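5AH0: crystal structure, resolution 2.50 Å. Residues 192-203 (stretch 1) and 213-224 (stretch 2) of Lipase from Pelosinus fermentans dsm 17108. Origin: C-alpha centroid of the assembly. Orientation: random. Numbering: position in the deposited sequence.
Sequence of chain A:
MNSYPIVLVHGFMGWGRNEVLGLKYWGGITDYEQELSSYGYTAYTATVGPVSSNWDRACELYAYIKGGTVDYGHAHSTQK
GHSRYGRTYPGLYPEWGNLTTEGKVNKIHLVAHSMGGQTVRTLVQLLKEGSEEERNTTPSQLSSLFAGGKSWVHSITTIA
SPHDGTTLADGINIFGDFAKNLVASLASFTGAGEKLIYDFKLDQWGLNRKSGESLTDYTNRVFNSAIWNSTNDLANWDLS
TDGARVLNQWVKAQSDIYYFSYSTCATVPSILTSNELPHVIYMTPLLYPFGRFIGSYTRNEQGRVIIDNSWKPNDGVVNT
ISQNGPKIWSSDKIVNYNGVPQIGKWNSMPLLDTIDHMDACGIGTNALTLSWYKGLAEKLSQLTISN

Stretch 1, residues 192-203: AGEKLIYDFKLD
Stretch 2 213-224: ESLTDYTNRVFN

A segment without regular helix or strand, residues 192-203, opens with a tight turn and then runs alongside a helix, 215-223, in the same direction: Glu194 CA lies 5.7 Å from Leu215 CA, and Phe200 CA lies 8.3 Å from Val222 CA. Together they bury 556 Å².

At the helix start, Ser214 (chi1 p) caps the first turn, its OG accepting from Asp217 N at 3.1 Å. Glu194 leaves its backbone sideways, but chi1 m and chi2 m fold the carboxylate toward the same turn. Its OE2 accepts a very short 2.5 Å bond from Thr216 OG1 (chi1 m); its OE1 accepts a weak one from Thr216 N at 3.4 Å and lies 3.0 Å from Leu215 N. An acid suits this end, where amides lack helical partners.

Leu215 (t, p) points toward stretch 1; its CD2 meets Leu196 CD2 at 3.8 Å, branched apolar ends suiting a buried site.

Tyr218 (chi1 t) pairs an apolar ring with a hydroxyl that accepts from Phe200 N at 3.2 Å. Asp199 OD1 (chi1 t) accepts from Lys201 N at 3.2 Å and lies 2.9 Å from Tyr218 OH.

Phe200 (chi1 m, chi2 -76°) is buried, its flat ring reaching several partners: CD2 lies 3.3 Å from Tyr218 CE2 and 3.9 Å from Val222 CG2, while Phe223 (chi1 m) turns its edge toward the Phe200 face, planes at 83°. Leu202 CD1 packs 3.9 Å from Val222 CG1.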

ATOM      1  N   ALA A 192     -21.345   0.445  12.116  1.00 59.69           N
ATOM      2  CA  ALA A 192     -21.064  -0.928  12.524  1.00 64.29           C
ATOM      3  C   ALA A 192     -20.816  -1.059  14.022  1.00 67.27           C
ATOM      4  O   ALA A 192     -21.143  -2.092  14.615  1.00 66.99           O
ATOM      5  CB  ALA A 192     -19.870  -1.473  11.757  1.00 63.39           C
ATOM      6  N   GLY A 193     -20.231  -0.025  14.629  1.00 66.82           N
ATOM      7  CA  GLY A 193     -19.877  -0.088  16.035  1.00 68.43           C
ATOM      8  C   GLY A 193     -18.935  -1.255  16.278  1.00 69.69           C
ATOM      9  O   GLY A 193     -18.080  -1.552  15.443  1.00 68.83           O
ATOM     10  N   GLU A 194     -19.119  -1.942  17.400  1.00 74.42           N
ATOM     11  CA  GLU A 194     -18.267  -3.074  17.774  1.00 82.25           C
ATOM     12  C   GLU A 194     -18.372  -4.269  16.829  1.00 80.70           C
ATOM     13  O   GLU A 194     -17.542  -5.180  16.886  1.00 80.48           O
ATOM     14  CB  GLU A 194     -18.598  -3.538  19.196  1.00 94.05           C
ATOM     15  CG  GLU A 194     -17.956  -2.701  20.290  1.00101.45           C
ATOM     16  CD  GLU A 194     -16.461  -2.960  20.435  1.00106.15           C
ATOM     17  OE1 GLU A 194     -15.998  -4.055  20.046  1.00110.02           O
ATOM     18  OE2 GLU A 194     -15.749  -2.065  20.941  1.00105.57           O
ATOM     19  N   LYS A 195     -19.384  -4.280  15.967  1.00 77.95           N
ATOM     20  CA  LYS A 195     -19.561  -5.408  15.064  1.00 73.37           C
ATOM     21  C   LYS A 195     -18.873  -5.199  13.722  1.00 68.95           C
ATOM     22  O   LYS A 195     -19.127  -5.936  12.777  1.00 71.29           O
ATOM     23  CB  LYS A 195     -21.047  -5.718  14.854  1.00 72.63           C
ATOM     24  CG  LYS A 195     -21.716  -6.333  16.079  1.00 76.79           C
ATOM     25  CD  LYS A 195     -23.028  -7.017  15.705  1.00 79.28           C
ATOM     26  CE  LYS A 195     -23.593  -7.844  16.865  1.00 83.34           C
ATOM     27  NZ  LYS A 195     -24.806  -8.627  16.467  1.00 85.82           N
ATOM     28  N   LEU A 196     -17.994  -4.204  13.649  1.00 64.49           N
ATOM     29  CA  LEU A 196     -17.239  -3.933  12.428  1.00 61.77           C
ATOM     30  C   LEU A 196     -16.380  -5.126  12.019  1.00 66.68           C
ATOM     31  O   LEU A 196     -15.632  -5.674  12.828  1.00 72.63           O
ATOM     32  CB  LEU A 196     -16.343  -2.708  12.622  1.00 55.69           C
ATOM     33  CG  LEU A 196     -15.435  -2.311  11.458  1.00 51.17           C
ATOM     34  CD1 LEU A 196     -16.214  -1.544  10.386  1.00 45.84           C
ATOM     35  CD2 LEU A 196     -14.279  -1.450  11.982  1.00 49.34           C
ATOM     36  N   ILE A 197     -16.485  -5.532  10.763  1.00 63.76           N
ATOM     37  CA  ILE A 197     -15.634  -6.594  10.260  1.00 61.01           C
ATOM     38  C   ILE A 197     -14.307  -5.991   9.817  1.00 61.10           C
ATOM     39  O   ILE A 197     -14.227  -5.301   8.801  1.00 62.65           O
ATOM     40  CB  ILE A 197     -16.292  -7.349   9.106  1.00 59.65           C
ATOM     41  CG1 ILE A 197     -17.697  -7.798   9.520  1.00 60.47           C
ATOM     42  CG2 ILE A 197     -15.426  -8.533   8.679  1.00 57.55           C
ATOM     43  CD1 ILE A 197     -18.471  -8.494   8.429  1.00 59.06           C
ATOM     44  N   TYR A 198     -13.278  -6.209  10.621  1.00 59.85           N
ATOM     45  CA  TYR A 198     -11.945  -5.720  10.318  1.00 56.79           C
ATOM     46  C   TYR A 198     -10.932  -6.675  10.923  1.00 57.44           C
ATOM     47  O   TYR A 198     -11.081  -7.103  12.065  1.00 61.14           O
ATOM     48  CB  TYR A 198     -11.744  -4.297  10.853  1.00 50.41           C
ATOM     49  CG  TYR A 198     -10.512  -3.603  10.313  1.00 45.36           C
ATOM     50  CD1 TYR A 198      -9.242  -3.925  10.790  1.00 45.17           C
ATOM     51  CD2 TYR A 198     -10.614  -2.615   9.334  1.00 45.45           C
ATOM     52  CE1 TYR A 198      -8.096  -3.285  10.301  1.00 44.14           C
ATOM     53  CE2 TYR A 198      -9.472  -1.967   8.832  1.00 42.75           C
ATOM     54  CZ  TYR A 198      -8.222  -2.312   9.328  1.00 45.36           C
ATOM     55  OH  TYR A 198      -7.099  -1.691   8.847  1.00 50.90           O
ATOM     56  N   ASP A 199      -9.911  -7.029  10.153  1.00 56.01           N
ATOM     57  CA  ASP A 199      -8.923  -7.986  10.619  1.00 60.30           C
ATOM     58  C   ASP A 199      -7.492  -7.544  10.326  1.00 58.44           C
ATOM     59  O   ASP A 199      -7.172  -7.183   9.197  1.00 56.46           O
ATOM     60  CB  ASP A 199      -9.174  -9.349   9.986  1.00 67.82           C
ATOM     61  CG  ASP A 199      -8.118 -10.359  10.375  1.00 77.27           C
ATOM     62  OD1 ASP A 199      -7.626 -10.282  11.526  1.00 82.39           O
ATOM     63  OD2 ASP A 199      -7.773 -11.214   9.537  1.00 80.61           O
ATOM     64  N   PHE A 200      -6.620  -7.607  11.328  1.00 59.49           N
ATOM     65  CA  PHE A 200      -5.267  -7.100  11.134  1.00 60.00           C
ATOM     66  C   PHE A 200      -4.371  -8.077  10.398  1.00 63.61           C
ATOM     67  O   PHE A 200      -3.286  -7.702   9.934  1.00 62.86           O
ATOM     68  CB  PHE A 200      -4.654  -6.695  12.469  1.00 59.92           C
ATOM     69  CG  PHE A 200      -5.332  -5.506  13.079  1.00 62.10           C
ATOM     70  CD1 PHE A 200      -5.092  -4.235  12.583  1.00 60.44           C
ATOM     71  CD2 PHE A 200      -6.215  -5.655  14.134  1.00 64.62           C
ATOM     72  CE1 PHE A 200      -5.722  -3.134  13.124  1.00 60.95           C
ATOM     73  CE2 PHE A 200      -6.844  -4.558  14.686  1.00 62.30           C
ATOM     74  CZ  PHE A 200      -6.602  -3.297  14.175  1.00 62.41           C
ATOM     75  N   LYS A 201      -4.850  -9.314  10.267  1.00 66.18           N
ATOM     76  CA  LYS A 201      -4.153 -10.345   9.508  1.00 62.63           C
ATOM     77  C   LYS A 201      -2.715 -10.508   9.985  1.00 61.46           C
ATOM     78  O   LYS A 201      -1.767 -10.367   9.208  1.00 58.38           O
ATOM     79  CB  LYS A 201      -4.199 -10.018   8.013  1.00 58.37           C
ATOM     80  CG  LYS A 201      -5.607  -9.866   7.468  1.00 57.55           C
ATOM     81  CD  LYS A 201      -5.616  -9.075   6.171  1.00 59.70           C
ATOM     82  CE  LYS A 201      -6.956  -8.381   5.942  1.00 62.54           C
ATOM     83  NZ  LYS A 201      -6.774  -6.979   5.398  1.00 65.94           N
ATOM     84  N   LEU A 202      -2.559 -10.763  11.278  1.00 64.31           N
ATOM     85  CA  LEU A 202      -1.237 -10.992  11.847  1.00 69.89           C
ATOM     86  C   LEU A 202      -1.123 -12.397  12.412  1.00 77.31           C
ATOM     87  O   LEU A 202      -0.598 -12.595  13.504  1.00 80.50           O
ATOM     88  CB  LEU A 202      -0.941  -9.952  12.926  1.00 65.85           C
ATOM     89  CG  LEU A 202      -0.979  -8.539  12.341  1.00 61.41           C
ATOM     90  CD1 LEU A 202      -1.008  -7.473  13.412  1.00 55.52           C
ATOM     91  CD2 LEU A 202       0.216  -8.347  11.436  1.00 61.60           C
ATOM     92  N   ASP A 203      -1.601 -13.378  11.655  1.00 83.29           N
ATOM     93  CA  ASP A 203      -1.624 -14.754  12.146  1.00 91.63           C
ATOM     94  C   ASP A 203      -0.220 -15.362  12.136  1.00 93.61           C
ATOM     95  O   ASP A 203       0.059 -16.301  12.885  1.00 98.84           O
ATOM     96  CB  ASP A 203      -2.582 -15.613  11.321  1.00 99.59           C
ATOM     97  CG  ASP A 203      -3.948 -14.959  11.133  1.00106.41           C
ATOM     98  OD1 ASP A 203      -4.241 -13.948  11.812  1.00109.87           O
ATOM     99  OD2 ASP A 203      -4.741 -15.471  10.314  1.00108.55           O
ATOM    100  N   GLU A 213     -13.941 -12.086  21.619  1.00102.37           N
ATOM    101  CA  GLU A 213     -13.180 -10.883  21.921  1.00 95.94           C
ATOM    102  C   GLU A 213     -13.768  -9.707  21.158  1.00 87.56           C
ATOM    103  O   GLU A 213     -14.009  -9.802  19.954  1.00 86.62           O
ATOM    104  CB  GLU A 213     -11.703 -11.073  21.565  1.00 97.16           C
ATOM    105  CG  GLU A 213     -10.799  -9.910  21.943  1.00 95.70           C
ATOM    106  CD  GLU A 213      -9.322 -10.227  21.727  1.00 96.81           C
ATOM    107  OE1 GLU A 213      -9.000 -10.941  20.752  1.00 96.78           O
ATOM    108  OE2 GLU A 213      -8.484  -9.769  22.537  1.00 97.36           O
ATOM    109  N   SER A 214     -14.009  -8.603  21.855  1.00 82.71           N
ATOM    110  CA  SER A 214     -14.535  -7.407  21.212  1.00 77.48           C
ATOM    111  C   SER A 214     -13.497  -6.805  20.264  1.00 71.01           C
ATOM    112  O   SER A 214     -12.300  -7.028  20.435  1.00 72.36           O
ATOM    113  CB  SER A 214     -14.952  -6.373  22.253  1.00 79.23           C
ATOM    114  OG  SER A 214     -13.818  -5.702  22.771  1.00 80.75           O
ATOM    115  N   LEU A 215     -13.955  -6.067  19.258  1.00 65.52           N
ATOM    116  CA  LEU A 215     -13.047  -5.412  18.319  1.00 67.11           C
ATOM    117  C   LEU A 215     -12.061  -4.498  19.040  1.00 69.29           C
ATOM    118  O   LEU A 215     -10.870  -4.478  18.725  1.00 69.11           O
ATOM    119  CB  LEU A 215     -13.825  -4.593  17.292  1.00 62.21           C
ATOM    120  CG  LEU A 215     -12.968  -3.858  16.262  1.00 59.95           C
ATOM    121  CD1 LEU A 215     -12.205  -4.843  15.374  1.00 59.02           C
ATOM    122  CD2 LEU A 215     -13.820  -2.915  15.423  1.00 58.63           C
ATOM    123  N   THR A 216     -12.570  -3.761  20.022  1.00 69.92           N
ATOM    124  CA  THR A 216     -11.763  -2.829  20.797  1.00 68.10           C
ATOM    125  C   THR A 216     -10.642  -3.525  21.570  1.00 71.58           C
ATOM    126  O   THR A 216      -9.494  -3.070  21.545  1.00 70.88           O
ATOM    127  CB  THR A 216     -12.635  -2.039  21.788  1.00 68.45           C
ATOM    128  OG1 THR A 216     -13.483  -1.139  21.065  1.00 67.40           O
ATOM    129  CG2 THR A 216     -11.770  -1.240  22.740  1.00 67.71           C
ATOM    130  N   ASP A 217     -10.963  -4.627  22.243  1.00 72.74           N
ATOM    131  CA  ASP A 217      -9.946  -5.373  22.977  1.00 76.84           C
ATOM    132  C   ASP A 217      -8.928  -5.991  22.036  1.00 73.49           C
ATOM    133  O   ASP A 217      -7.732  -5.967  22.305  1.00 76.57           O
ATOM    134  CB  ASP A 217     -10.576  -6.480  23.828  1.00 87.98           C
ATOM    135  CG  ASP A 217     -11.245  -5.949  25.078  1.00 95.37           C
ATOM    136  OD1 ASP A 217     -11.574  -4.740  25.113  1.00 94.14           O
ATOM    137  OD2 ASP A 217     -11.414  -6.744  26.033  1.00101.53           O
ATOM    138  N   TYR A 218      -9.410  -6.508  20.913  1.00 70.39           N
ATOM    139  CA  TYR A 218      -8.551  -7.104  19.898  1.00 68.53           C
ATOM    140  C   TYR A 218      -7.575  -6.052  19.370  1.00 67.04           C
ATOM    141  O   TYR A 218      -6.365  -6.307  19.294  1.00 59.24           O
ATOM    142  CB  TYR A 218      -9.412  -7.689  18.771  1.00 69.52           C
ATOM    143  CG  TYR A 218      -8.671  -8.106  17.515  1.00 71.86           C
ATOM    144  CD1 TYR A 218      -7.588  -8.969  17.569  1.00 73.10           C
ATOM    145  CD2 TYR A 218      -9.049  -7.605  16.269  1.00 71.69           C
ATOM    146  CE1 TYR A 218      -6.914  -9.345  16.416  1.00 75.12           C
ATOM    147  CE2 TYR A 218      -8.380  -7.971  15.113  1.00 72.02           C
ATOM    148  CZ  TYR A 218      -7.311  -8.842  15.193  1.00 74.86           C
ATOM    149  OH  TYR A 218      -6.635  -9.211  14.050  1.00 76.35           O
ATOM    150  N   THR A 219      -8.097  -4.869  19.037  1.00 55.91           N
ATOM    151  CA  THR A 219      -7.272  -3.769  18.526  1.00 68.00           C
ATOM    152  C   THR A 219      -6.189  -3.337  19.511  1.00 68.45           C
ATOM    153  O   THR A 219      -5.017  -3.216  19.142  1.00 68.93           O
ATOM    154  CB  THR A 219      -8.128  -2.524  18.172  1.00 57.58           C
ATOM    155  OG1 THR A 219      -9.241  -2.911  17.356  1.00 56.23           O
ATOM    156  CG2 THR A 219      -7.298  -1.505  17.419  1.00 53.10           C
ATOM    157  N   ASN A 220      -6.583  -3.097  20.759  1.00 68.72           N
ATOM    158  CA  ASN A 220      -5.628  -2.739  21.806  1.00 69.90           C
ATOM    159  C   ASN A 220      -4.572  -3.811  22.036  1.00 71.60           C
ATOM    160  O   ASN A 220      -3.400  -3.497  22.214  1.00 73.24           O
ATOM    161  CB  ASN A 220      -6.349  -2.419  23.117  1.00 71.68           C
ATOM    162  CG  ASN A 220      -7.005  -1.056  23.092  1.00 69.51           C
ATOM    163  OD1 ASN A 220      -6.556  -0.155  22.377  1.00 69.14           O
ATOM    164  ND2 ASN A 220      -8.063  -0.887  23.876  1.00 67.17           N
ATOM    165  N   ARG A 221      -4.980  -5.074  22.039  1.00 71.95           N
ATOM    166  CA  ARG A 221      -4.027  -6.153  22.274  1.00 72.75           C
ATOM    167  C   ARG A 221      -2.978  -6.191  21.158  1.00 70.19           C
ATOM    168  O   ARG A 221      -1.803  -6.439  21.415  1.00 72.36           O
ATOM    169  CB  ARG A 221      -4.752  -7.500  22.384  1.00 67.56           C
ATOM    170  CG  ARG A 221      -3.833  -8.710  22.590  1.00 71.06           C
ATOM    171  CD  ARG A 221      -4.624  -9.944  23.013  1.00 77.91           C
ATOM    172  NE  ARG A 221      -5.566 -10.378  21.980  1.00 78.52           N
ATOM    173  CZ  ARG A 221      -5.263 -11.194  20.970  1.00 79.96           C
ATOM    174  NH1 ARG A 221      -4.036 -11.691  20.850  1.00 82.22           N
ATOM    175  NH2 ARG A 221      -6.197 -11.523  20.086  1.00 78.52           N
ATOM    176  N   VAL A 222      -3.389  -5.892  19.928  1.00 66.17           N
ATOM    177  CA  VAL A 222      -2.453  -5.885  18.807  1.00 66.39           C
ATOM    178  C   VAL A 222      -1.358  -4.827  18.938  1.00 72.36           C
ATOM    179  O   VAL A 222      -0.175  -5.130  18.773  1.00 73.85           O
ATOM    180  CB  VAL A 222      -3.187  -5.652  17.474  1.00 62.84           C
ATOM    181  CG1 VAL A 222      -2.200  -5.239  16.371  1.00 59.68           C
ATOM    182  CG2 VAL A 222      -3.993  -6.890  17.084  1.00 64.28           C
ATOM    183  N   PHE A 223      -1.752  -3.595  19.256  1.00 74.85           N
ATOM    184  CA  PHE A 223      -0.815  -2.468  19.260  1.00 74.42           C
ATOM    185  C   PHE A 223      -0.180  -2.206  20.634  1.00 81.85           C
ATOM    186  O   PHE A 223       0.629  -1.290  20.796  1.00 84.18           O
ATOM    187  CB  PHE A 223      -1.522  -1.219  18.734  1.00 65.44           C
ATOM    188  CG  PHE A 223      -1.911  -1.323  17.287  1.00 60.17           C
ATOM    189  CD1 PHE A 223      -0.984  -1.070  16.285  1.00 57.35           C
ATOM    190  CD2 PHE A 223      -3.184  -1.722  16.927  1.00 58.12           C
ATOM    191  CE1 PHE A 223      -1.328  -1.184  14.955  1.00 54.61           C
ATOM    192  CE2 PHE A 223      -3.538  -1.839  15.592  1.00 58.24           C
ATOM    193  CZ  PHE A 223      -2.609  -1.569  14.604  1.00 55.85           C
ATOM    194  N   ASN A 224      -0.544  -3.013  21.620  1.00 86.09           N
ATOM    195  CA  ASN A 224       0.138  -2.978  22.907  1.00 90.27           C
ATOM    196  C   ASN A 224       1.089  -4.159  23.003  1.00 92.42           C
ATOM    197  O   ASN A 224       1.608  -4.470  24.070  1.00 97.10           O
ATOM    198  CB  ASN A 224      -0.858  -2.994  24.067  1.00 93.42           C
ATOM    199  CG  ASN A 224      -1.763  -1.778  24.075  1.00 94.99           C
ATOM    200  OD1 ASN A 224      -1.724  -0.942  23.163  1.00 93.39           O
ATOM    201  ND2 ASN A 224      -2.596  -1.677  25.102  1.00 98.09           N
TER